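Local coordinates for orphan protein TM0875 (Thermotoga maritima, PDB 1O22) that is of unknown function but adopts a new fold built around a mixed beta sheet, at residues 21-26 with 57-62; 114-119 with 142-147; 76-81 with 104-109. All blocks are in the same frame, centred on the assembly; numbering follows the deposited sequence.

Contact 1: 21-26 with 57-62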
loop_
_atom_site.group_PDB
_atom_site.type_symbol
_atom_site.label_atom_id
_atom_site.label_comp_id
_atom_site.label_asym_id
_atom_site.label_seq_id
_atom_site.Cartn_x
_atom_site.Cartn_y
_atom_site.Cartn_z
ATOM N N ILE A 21 4.307 -7.339 -11.987
ATOM C CA ILE A 21 5.576 -7.372 -12.703
ATOM C C ILE A 21 6.671 -7.971 -11.801
ATOM O O ILE A 21 6.920 -7.492 -10.682
ATOM C CB ILE A 21 5.989 -5.972 -13.202
ATOM C CG1 ILE A 21 4.903 -5.397 -14.086
ATOM C CG2 ILE A 21 7.334 -6.034 -13.907
ATOM C CD1 ILE A 21 5.110 -4.029 -14.484
ATOM N N LEU A 22 7.311 -9.028 -12.297
ATOM C CA LEU A 22 8.414 -9.674 -11.578
ATOM C C LEU A 22 9.667 -9.348 -12.355
ATOM O O LEU A 22 9.705 -9.580 -13.554
ATOM C CB LEU A 22 8.200 -11.194 -11.533
ATOM C CG LEU A 22 6.858 -11.676 -10.994
ATOM C CD1 LEU A 22 6.712 -13.204 -11.208
ATOM C CD2 LEU A 22 6.721 -11.342 -9.529
ATOM N N TYR A 23 10.673 -8.782 -11.702
ATOM C CA TYR A 23 11.903 -8.427 -12.393
ATOM C C TYR A 23 13.044 -9.255 -11.827
ATOM O O TYR A 23 12.975 -9.705 -10.687
ATOM C CB TYR A 23 12.206 -6.911 -12.317
ATOM C CG TYR A 23 12.532 -6.388 -10.935
ATOM C CD1 TYR A 23 13.830 -6.422 -10.441
ATOM C CD2 TYR A 23 11.530 -5.852 -10.130
ATOM C CE1 TYR A 23 14.110 -5.988 -9.200
ATOM C CE2 TYR A 23 11.810 -5.406 -8.884
ATOM C CZ TYR A 23 13.094 -5.444 -8.424
ATOM O OH TYR A 23 13.343 -4.995 -7.137
ATOM N N TYR A 24 14.082 -9.462 -12.647
ATOM C CA TYR A 24 15.201 -10.333 -12.294
ATOM C C TYR A 24 16.476 -9.782 -12.864
ATOM O O TYR A 24 16.524 -9.466 -14.061
ATOM C CB TYR A 24 15.017 -11.754 -12.903
ATOM C CG TYR A 24 13.684 -12.403 -12.628
ATOM C CD1 TYR A 24 13.468 -13.116 -11.460
ATOM C CD2 TYR A 24 12.637 -12.292 -13.530
ATOM C CE1 TYR A 24 12.243 -13.719 -11.190
ATOM C CE2 TYR A 24 11.403 -12.905 -13.280
ATOM C CZ TYR A 24 11.217 -13.614 -12.100
ATOM O OH TYR A 24 10.012 -14.226 -11.815
ATOM N N LYS A 25 17.524 -9.732 -12.060
ATOM C CA LYS A 25 18.841 -9.430 -12.612
ATOM C C LYS A 25 19.314 -10.544 -13.586
ATOM O O LYS A 25 19.344 -11.742 -13.243
ATOM C CB LYS A 25 19.879 -9.165 -11.524
ATOM C CG LYS A 25 21.171 -8.463 -12.078
ATOM C CD LYS A 25 21.889 -7.722 -11.024
ATOM C CE LYS A 25 22.801 -6.697 -11.572
ATOM N NZ LYS A 25 23.648 -6.182 -10.455
ATOM N N LYS A 26 19.628 -10.138 -14.808
ATOM C CA LYS A 26 20.167 -11.050 -15.822
ATOM C C LYS A 26 21.334 -11.861 -15.284
ATOM O O LYS A 26 22.176 -11.349 -14.521
ATOM C CB LYS A 26 20.646 -10.304 -17.045
ATOM C CG LYS A 26 19.591 -9.809 -17.957
ATOM C CD LYS A 26 20.210 -8.944 -19.048
ATOM C CE LYS A 26 19.233 -8.598 -20.178
ATOM N NZ LYS A 26 19.830 -7.621 -21.187
ATOM N N GLY A 57 12.552 -8.822 -7.636
ATOM C CA GLY A 57 11.443 -8.209 -6.959
ATOM C C GLY A 57 10.121 -8.373 -7.653
ATOM O O GLY A 57 10.027 -8.869 -8.763
ATOM N N ARG A 58 9.090 -7.909 -6.967
ATOM C CA ARG A 58 7.719 -7.900 -7.480
ATOM C C ARG A 58 7.085 -6.530 -7.255
ATOM O O ARG A 58 7.147 -5.971 -6.146
ATOM C CB ARG A 58 6.886 -8.939 -6.760
ATOM C CG ARG A 58 5.440 -9.036 -7.235
ATOM C CD ARG A 58 4.716 -10.239 -6.638
ATOM N NE ARG A 58 4.515 -10.059 -5.219
ATOM C CZ ARG A 58 3.771 -10.849 -4.452
ATOM N NH1 ARG A 58 3.115 -11.888 -4.965
ATOM N NH2 ARG A 58 3.665 -10.583 -3.153
ATOM N N ILE A 59 6.543 -5.965 -8.333
ATOM C CA ILE A 59 5.824 -4.717 -8.260
ATOM C C ILE A 59 4.455 -4.819 -8.945
ATOM O O ILE A 59 4.202 -5.721 -9.736
ATOM C CB ILE A 59 6.690 -3.551 -8.822
ATOM C CG1 ILE A 59 7.018 -3.734 -10.270
ATOM C CG2 ILE A 59 7.994 -3.437 -8.047
ATOM C CD1 ILE A 59 7.713 -2.566 -10.858
ATOM N N PHE A 60 3.553 -3.917 -8.568
ATOM C CA PHE A 60 2.196 -3.881 -9.090
ATOM C C PHE A 60 1.999 -2.527 -9.806
ATOM O O PHE A 60 2.436 -1.496 -9.316
ATOM C CB PHE A 60 1.192 -4.080 -7.970
ATOM C CG PHE A 60 1.379 -5.388 -7.232
ATOM C CD1 PHE A 60 0.874 -6.575 -7.757
ATOM C CD2 PHE A 60 2.122 -5.435 -6.076
ATOM C CE1 PHE A 60 1.065 -7.764 -7.106
ATOM C CE2 PHE A 60 2.306 -6.636 -5.393
ATOM C CZ PHE A 60 1.786 -7.793 -5.917
ATOM N N LEU A 61 1.412 -2.569 -10.988
ATOM C CA LEU A 61 1.217 -1.385 -11.806
ATOM C C LEU A 61 -0.249 -1.265 -12.267
ATOM O O LEU A 61 -0.862 -2.238 -12.736
ATOM C CB LEU A 61 2.144 -1.464 -13.000
ATOM C CG LEU A 61 2.062 -0.421 -14.113
ATOM C CD1 LEU A 61 2.549 0.919 -13.559
ATOM C CD2 LEU A 61 2.919 -0.841 -15.305
ATOM N N LYS A 62 -0.819 -0.089 -12.095
ATOM C CA LYS A 62 -2.104 0.202 -12.711
ATOM C C LYS A 62 -1.920 1.351 -13.700
ATOM O O LYS A 62 -1.304 2.379 -13.390
ATOM C CB LYS A 62 -3.130 0.511 -11.636
ATOM C CG LYS A 62 -4.466 1.118 -12.115
ATOM C CD LYS A 62 -5.490 0.114 -12.645
ATOM C CE LYS A 62 -6.761 0.836 -13.155
#
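Two neighbouring antiparallel strands of the mixed beta sheet meet here, 21-25 and 57-62, with Ile21 opposite Ile59, Leu22 opposite Arg58 and Tyr23 opposite Gly57. Ile21 and Ile59 form a hydrogen-bonded pair, Ile21 N to Ile59 O at 2.8 Å and Ile59 N to Ile21 O at the same length, both nearly straight. Tyr23 and Gly57 form the next such pair, with Gly57 N to Tyr23 O stretched to 3.2 Å. The Tyr23 ring folds back over the glycine: its CG sits between the backbone N and the carbonyl carbon (chi1 67°), and Gly57 CA makes a CH-pi contact 3.8 Å from the ring centroid. Gly57, lacking a side chain, lets the ring lie close over its backbone, with Gly57 N 3.5 Å above the plane of the Tyr23 ring near its centre. Tyr23 OH is hydrogen-bonded to Ser53 O. An alanine in place of Tyr23 would probably uncover the Gly57 backbone and leave Ser53 O without the hydroxyl that meets it. On the same face Ile21 CB touches Ile59 CG1 at 3.8 Å, and farther along Ile21 CD1 reaches Leu61 CD2. Leu22 and Arg58 project from the other face and lie side by side, Leu22 CD2 against Arg58 CG at 3.5 Å. The Arg58 chain then bends at chi3, and Phe60 CZ lies above one face of its guanidinium, toward the rim. Helix 137-152 packs on the face bearing Ile21, Tyr23 and Ile59, bringing Phe144, Met145 and Phe148 against Ile59, while strand 159-165 borders 19-25 and strand 122-128 borders 56-66.

Contact 2: 114-119 with 142-147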
loop_
_atom_site.group_PDB
_atom_site.type_symbol
_atom_site.label_atom_id
_atom_site.label_comp_id
_atom_site.label_asym_id
_atom_site.label_seq_id
_atom_site.Cartn_x
_atom_site.Cartn_y
_atom_site.Cartn_z
HETATM N N MSE A 114 4.070 10.770 -19.016
HETATM C CA MSE A 114 3.473 9.979 -17.949
HETATM C C MSE A 114 3.661 10.662 -16.590
HETATM O O MSE A 114 4.698 11.298 -16.325
HETATM C CB MSE A 114 4.017 8.545 -18.049
HETATM C CG MSE A 114 4.139 7.691 -16.878
HETATM SE SE MSE A 114 5.137 5.971 -17.472
HETATM C CE MSE A 114 4.422 5.590 -19.168
ATOM N N LYS A 115 2.615 10.567 -15.766
ATOM C CA LYS A 115 2.676 10.878 -14.334
ATOM C C LYS A 115 2.559 9.593 -13.508
ATOM O O LYS A 115 1.774 8.725 -13.781
ATOM C CB LYS A 115 1.580 11.848 -13.932
ATOM C CG LYS A 115 1.636 13.139 -14.613
ATOM C CD LYS A 115 2.980 13.879 -14.461
ATOM C CE LYS A 115 2.986 14.813 -13.331
ATOM N NZ LYS A 115 2.246 16.041 -13.699
ATOM N N ILE A 116 3.351 9.512 -12.467
ATOM C CA ILE A 116 3.554 8.268 -11.739
ATOM C C ILE A 116 3.404 8.563 -10.254
ATOM O O ILE A 116 4.090 9.438 -9.706
ATOM C CB ILE A 116 4.968 7.710 -12.011
ATOM C CG1 ILE A 116 5.164 7.431 -13.500
ATOM C CG2 ILE A 116 5.242 6.499 -11.130
ATOM C CD1 ILE A 116 6.468 7.806 -13.964
ATOM N N LEU A 117 2.496 7.822 -9.646
ATOM C CA LEU A 117 2.252 7.797 -8.216
ATOM C C LEU A 117 2.815 6.489 -7.666
ATOM O O LEU A 117 2.479 5.410 -8.136
ATOM C CB LEU A 117 0.760 7.812 -7.952
ATOM C CG LEU A 117 0.281 7.952 -6.509
ATOM C CD1 LEU A 117 0.825 9.219 -5.810
ATOM C CD2 LEU A 117 -1.239 7.963 -6.550
ATOM N N SER A 118 3.688 6.594 -6.684
ATOM C CA SER A 118 4.308 5.435 -6.103
ATOM C C SER A 118 3.963 5.294 -4.633
ATOM O O SER A 118 4.122 6.237 -3.848
ATOM C CB SER A 118 5.823 5.564 -6.222
ATOM O OG SER A 118 6.415 4.504 -5.507
ATOM N N GLU A 119 3.551 4.096 -4.254
ATOM C CA GLU A 119 3.444 3.730 -2.856
ATOM C C GLU A 119 4.129 2.379 -2.645
ATOM O O GLU A 119 3.597 1.377 -3.032
ATOM C CB GLU A 119 1.959 3.733 -2.424
ATOM C CG GLU A 119 0.999 2.972 -3.342
ATOM C CD GLU A 119 0.259 3.852 -4.356
ATOM O OE1 GLU A 119 0.360 3.577 -5.601
ATOM O OE2 GLU A 119 -0.432 4.803 -3.902
ATOM N N GLU A 142 7.199 -1.012 -20.944
ATOM C CA GLU A 142 8.631 -0.876 -21.154
ATOM C C GLU A 142 9.121 0.515 -20.766
ATOM O O GLU A 142 10.211 0.647 -20.180
ATOM C CB GLU A 142 9.086 -1.185 -22.576
ATOM C CG GLU A 142 10.614 -0.983 -22.732
ATOM C CD GLU A 142 11.468 -1.920 -21.853
ATOM O OE1 GLU A 142 11.938 -1.523 -20.724
ATOM O OE2 GLU A 142 11.678 -3.075 -22.301
ATOM N N GLU A 143 8.331 1.547 -21.076
ATOM C CA GLU A 143 8.679 2.909 -20.626
ATOM C C GLU A 143 8.661 2.989 -19.108
ATOM O O GLU A 143 9.521 3.616 -18.519
ATOM C CB GLU A 143 7.721 3.966 -21.165
ATOM C CG GLU A 143 8.147 4.571 -22.478
ATOM C CD GLU A 143 9.204 5.659 -22.313
ATOM O OE1 GLU A 143 8.853 6.822 -21.935
ATOM O OE2 GLU A 143 10.388 5.347 -22.589
ATOM N N PHE A 144 7.624 2.438 -18.487
ATOM C CA PHE A 144 7.533 2.459 -17.045
ATOM C C PHE A 144 8.761 1.794 -16.394
ATOM O O PHE A 144 9.268 2.301 -15.395
ATOM C CB PHE A 144 6.262 1.814 -16.511
ATOM C CG PHE A 144 6.309 1.604 -15.058
ATOM C CD1 PHE A 144 6.182 2.675 -14.189
ATOM C CD2 PHE A 144 6.541 0.335 -14.536
ATOM C CE1 PHE A 144 6.274 2.495 -12.816
ATOM C CE2 PHE A 144 6.661 0.153 -13.166
ATOM C CZ PHE A 144 6.497 1.217 -12.305
HETATM N N MSE A 145 9.219 0.675 -16.972
HETATM C CA MSE A 145 10.326 -0.095 -16.415
HETATM C C MSE A 145 11.670 0.626 -16.533
HETATM O O MSE A 145 12.507 0.527 -15.614
HETATM C CB MSE A 145 10.369 -1.516 -16.965
HETATM C CG MSE A 145 9.214 -2.388 -16.474
HETATM SE SE MSE A 145 8.953 -2.435 -14.498
HETATM C CE MSE A 145 10.585 -3.673 -14.046
ATOM N N LYS A 146 11.821 1.446 -17.572
ATOM C CA LYS A 146 12.982 2.331 -17.656
ATOM C C LYS A 146 12.958 3.347 -16.527
ATOM O O LYS A 146 13.963 3.560 -15.887
ATOM C CB LYS A 146 13.020 3.099 -18.963
ATOM C CG LYS A 146 13.647 2.400 -20.111
ATOM C CD LYS A 146 13.565 3.279 -21.367
ATOM C CE LYS A 146 12.395 2.921 -22.310
ATOM N NZ LYS A 146 12.824 2.118 -23.521
ATOM N N TYR A 147 11.808 3.998 -16.325
ATOM C CA TYR A 147 11.600 4.875 -15.190
ATOM C C TYR A 147 11.914 4.184 -13.862
ATOM O O TYR A 147 12.626 4.753 -13.011
ATOM C CB TYR A 147 10.151 5.424 -15.134
ATOM C CG TYR A 147 9.808 5.993 -13.785
ATOM C CD1 TYR A 147 10.196 7.301 -13.430
ATOM C CD2 TYR A 147 9.132 5.236 -12.841
ATOM C CE1 TYR A 147 9.905 7.824 -12.181
ATOM C CE2 TYR A 147 8.856 5.741 -11.589
ATOM C CZ TYR A 147 9.216 7.042 -11.267
ATOM O OH TYR A 147 8.903 7.529 -10.001
#
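Ile116 has CG1 anti to the carbonyl carbon and CG2 anti to the backbone N, while Tyr147 has CG anti to its own backbone N, and the two side chains run past one another. A chi2 of 140°, off the staggered positions, carries Ile116 CD1 almost exactly over the centre of the Tyr147 ring, 3.6 Å from the centroid and 4° off the ring normal, a CH-pi contact in which the methyl is about equally far from all six ring carbons. The second branch, Ile116 CG2, touches the ring at Tyr147 CE2, 3.7 Å away, and approaches the edge of the Phe144 ring near its plane, 4.5 Å from Phe144 CE1. One isoleucine thus meets the face of one aromatic ring and the rim of another, a turn of helix apart. Met114, a selenomethionine, adds a looser contact: its SE is 4.4 Å from Phe144 CB, and the bend at chi3 turns Met114 CE to 4.2 Å from Glu143 CB. No hydrogen bond joins the segments; the Tyr147 hydroxyl instead pairs with Asp109 OD2. Phe144 also meets Tyr123 edge-to-face and rests on Leu61, so its ring also meets strands 122-128 and 56-66. The axes of strand 114-119 and helix 142-147 pass 11.0 Å apart at -58°, and the apolar layer between them is that of a helix packed across one face of a largely antiparallel mixed sheet.

Contact 3: 76-81 with 104-109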
loop_
_atom_site.group_PDB
_atom_site.type_symbol
_atom_site.label_atom_id
_atom_site.label_comp_id
_atom_site.label_asym_id
_atom_site.label_seq_id
_atom_site.Cartn_x
_atom_site.Cartn_y
_atom_site.Cartn_z
ATOM N N ALA A 76 -1.903 13.664 -5.788
ATOM C CA ALA A 76 -2.903 12.736 -5.309
ATOM C C ALA A 76 -3.218 13.165 -3.874
ATOM O O ALA A 76 -2.303 13.408 -3.081
ATOM C CB ALA A 76 -2.369 11.326 -5.346
ATOM N N ILE A 77 -4.497 13.349 -3.580
ATOM C CA ILE A 77 -4.967 13.753 -2.258
ATOM C C ILE A 77 -5.743 12.585 -1.619
ATOM O O ILE A 77 -6.638 12.007 -2.249
ATOM C CB ILE A 77 -5.875 14.964 -2.396
ATOM C CG1 ILE A 77 -5.156 16.091 -3.146
ATOM C CG2 ILE A 77 -6.331 15.450 -1.016
ATOM C CD1 ILE A 77 -6.071 17.166 -3.617
ATOM N N LYS A 78 -5.373 12.194 -0.406
ATOM C CA LYS A 78 -6.258 11.339 0.412
ATOM C C LYS A 78 -7.075 12.223 1.327
ATOM O O LYS A 78 -6.537 12.944 2.156
ATOM C CB LYS A 78 -5.469 10.318 1.214
ATOM C CG LYS A 78 -4.778 9.280 0.305
ATOM C CD LYS A 78 -3.884 8.326 1.093
ATOM C CE LYS A 78 -2.694 7.880 0.248
ATOM N NZ LYS A 78 -1.833 6.916 0.976
ATOM N N ALA A 79 -8.367 12.226 1.092
ATOM C CA ALA A 79 -9.325 12.995 1.875
ATOM C C ALA A 79 -10.270 12.045 2.625
ATOM O O ALA A 79 -10.584 10.966 2.154
ATOM C CB ALA A 79 -10.122 13.881 0.942
ATOM N N LEU A 80 -10.794 12.461 3.751
ATOM C CA LEU A 80 -11.785 11.642 4.455
ATOM C C LEU A 80 -13.050 12.478 4.608
ATOM O O LEU A 80 -12.997 13.671 4.879
ATOM C CB LEU A 80 -11.241 11.237 5.838
ATOM C CG LEU A 80 -9.855 10.604 5.920
ATOM C CD1 LEU A 80 -9.247 10.750 7.276
ATOM C CD2 LEU A 80 -9.978 9.120 5.566
ATOM N N THR A 81 -14.189 11.838 4.457
ATOM C CA THR A 81 -15.467 12.450 4.734
ATOM C C THR A 81 -16.239 11.733 5.846
ATOM O O THR A 81 -16.225 10.521 5.891
ATOM C CB THR A 81 -16.255 12.487 3.392
ATOM O OG1 THR A 81 -17.560 12.972 3.648
ATOM C CG2 THR A 81 -16.419 11.108 2.812
ATOM N N GLU A 104 -3.394 13.155 3.417
ATOM C CA GLU A 104 -2.124 12.960 2.706
ATOM C C GLU A 104 -2.176 13.673 1.341
ATOM O O GLU A 104 -3.226 13.732 0.686
ATOM C CB GLU A 104 -1.813 11.449 2.505
ATOM C CG GLU A 104 -1.844 10.605 3.788
ATOM C CD GLU A 104 -1.322 9.171 3.615
ATOM O OE1 GLU A 104 -0.665 8.878 2.586
ATOM O OE2 GLU A 104 -1.556 8.332 4.530
ATOM N N ILE A 105 -1.034 14.214 0.924
ATOM C CA ILE A 105 -0.838 14.770 -0.423
ATOM C C ILE A 105 0.440 14.142 -0.973
ATOM O O ILE A 105 1.443 14.083 -0.274
ATOM C CB ILE A 105 -0.698 16.288 -0.324
ATOM C CG1 ILE A 105 -1.880 16.914 0.421
ATOM C CG2 ILE A 105 -0.530 16.963 -1.701
ATOM C CD1 ILE A 105 -1.488 18.261 1.052
ATOM N N ASP A 106 0.405 13.659 -2.201
ATOM C CA ASP A 106 1.570 13.084 -2.861
ATOM C C ASP A 106 1.746 13.753 -4.185
ATOM O O ASP A 106 0.787 13.854 -4.944
ATOM C CB ASP A 106 1.363 11.597 -3.102
ATOM C CG ASP A 106 1.667 10.789 -1.866
ATOM O OD1 ASP A 106 2.868 10.563 -1.609
ATOM O OD2 ASP A 106 0.782 10.375 -1.085
ATOM N N TYR A 107 2.963 14.198 -4.461
ATOM C CA TYR A 107 3.302 14.833 -5.741
ATOM C C TYR A 107 3.633 13.705 -6.708
ATOM O O TYR A 107 4.259 12.752 -6.322
ATOM C CB TYR A 107 4.509 15.767 -5.558
ATOM C CG TYR A 107 4.832 16.621 -6.779
ATOM C CD1 TYR A 107 3.840 17.328 -7.445
ATOM C CD2 TYR A 107 6.124 16.718 -7.259
ATOM C CE1 TYR A 107 4.131 18.112 -8.561
ATOM C CE2 TYR A 107 6.424 17.497 -8.378
ATOM C CZ TYR A 107 5.427 18.194 -9.014
ATOM O OH TYR A 107 5.714 18.967 -10.121
ATOM N N LEU A 108 3.119 13.739 -7.927
ATOM C CA LEU A 108 3.413 12.658 -8.860
ATOM C C LEU A 108 4.744 12.946 -9.547
ATOM O O LEU A 108 5.005 14.086 -9.894
ATOM C CB LEU A 108 2.289 12.525 -9.902
ATOM C CG LEU A 108 1.080 11.727 -9.378
ATOM C CD1 LEU A 108 0.257 12.499 -8.445
ATOM C CD2 LEU A 108 0.262 11.248 -10.565
ATOM N N ASP A 109 5.570 11.932 -9.779
ATOM C CA ASP A 109 6.720 12.103 -10.665
ATOM C C ASP A 109 6.300 12.197 -12.149
ATOM O O ASP A 109 5.244 11.717 -12.525
ATOM C CB ASP A 109 7.667 10.914 -10.551
ATOM C CG ASP A 109 8.393 10.839 -9.226
ATOM O OD1 ASP A 109 8.506 11.860 -8.504
ATOM O OD2 ASP A 109 8.924 9.766 -8.854
HETATM O O HOH W 1 -1.858 10.801 -1.491
#
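Glu104 meets Lys78 twice, through the backbone and through its carboxylate. Lys78 N donates to Glu104 O, while the return bond from Glu104 N to Lys78 O is weak. Lys78 crosses Glu104 obliquely and bends at chi3 (-148°), and Lys78 NZ forms a salt bridge of 2.8 Å with Glu104 OE1, which it meets from above the carboxylate plane. Glu104 OE2 is engaged by Lys124 of the second subunit, so the carboxylate is gripped by lysines of both chains. Ile105 follows in a non-hydrogen-bonded pair with Ile77, and Ile105 CA lies 3.3 Å from Ala76 O in a CA-H...O contact. The strands form an antiparallel ladder at the edge of the chain's mixed sheet, where 76-81 pairs in turn with a strand of the second subunit, carrying the sheet across the interface. At Asp106 the ladder is hydrogen-bonded again, with Ala76 N to Asp106 O at 2.8 Å and Asp106 N to Ala76 O at 2.9 Å. A water donates to Asp106 OD2 at 2.7 Å and to Ala76 O, bridging carboxylate and carbonyl. Beyond the ladder, Leu108 CD1 lies 3.6 Å from Ala76 N and also faces Ala76 CB.

In the fold
All three contacts belong to one mixed sheet. Contacts 1 and 2, with centres about 12 Å apart, share an apolar core under helix 137-152: Ile59 CD1 lies 3.7 Å from Phe144 CE2, and Leu61 CD2 is 3.9 Å from Phe144 CD2. Contacts 2 and 3 are joined by neighbouring strands, Asp109 N lying 2.9 Å from Ile116 O, and the helix is probably linked to strand 100-111 through Tyr147 and Asp109. Contacts 1 and 3 do not touch; their centres are about 25 Å apart, on opposite sides of the chain's centre, and contact 3 alone of the three reaches the second subunit.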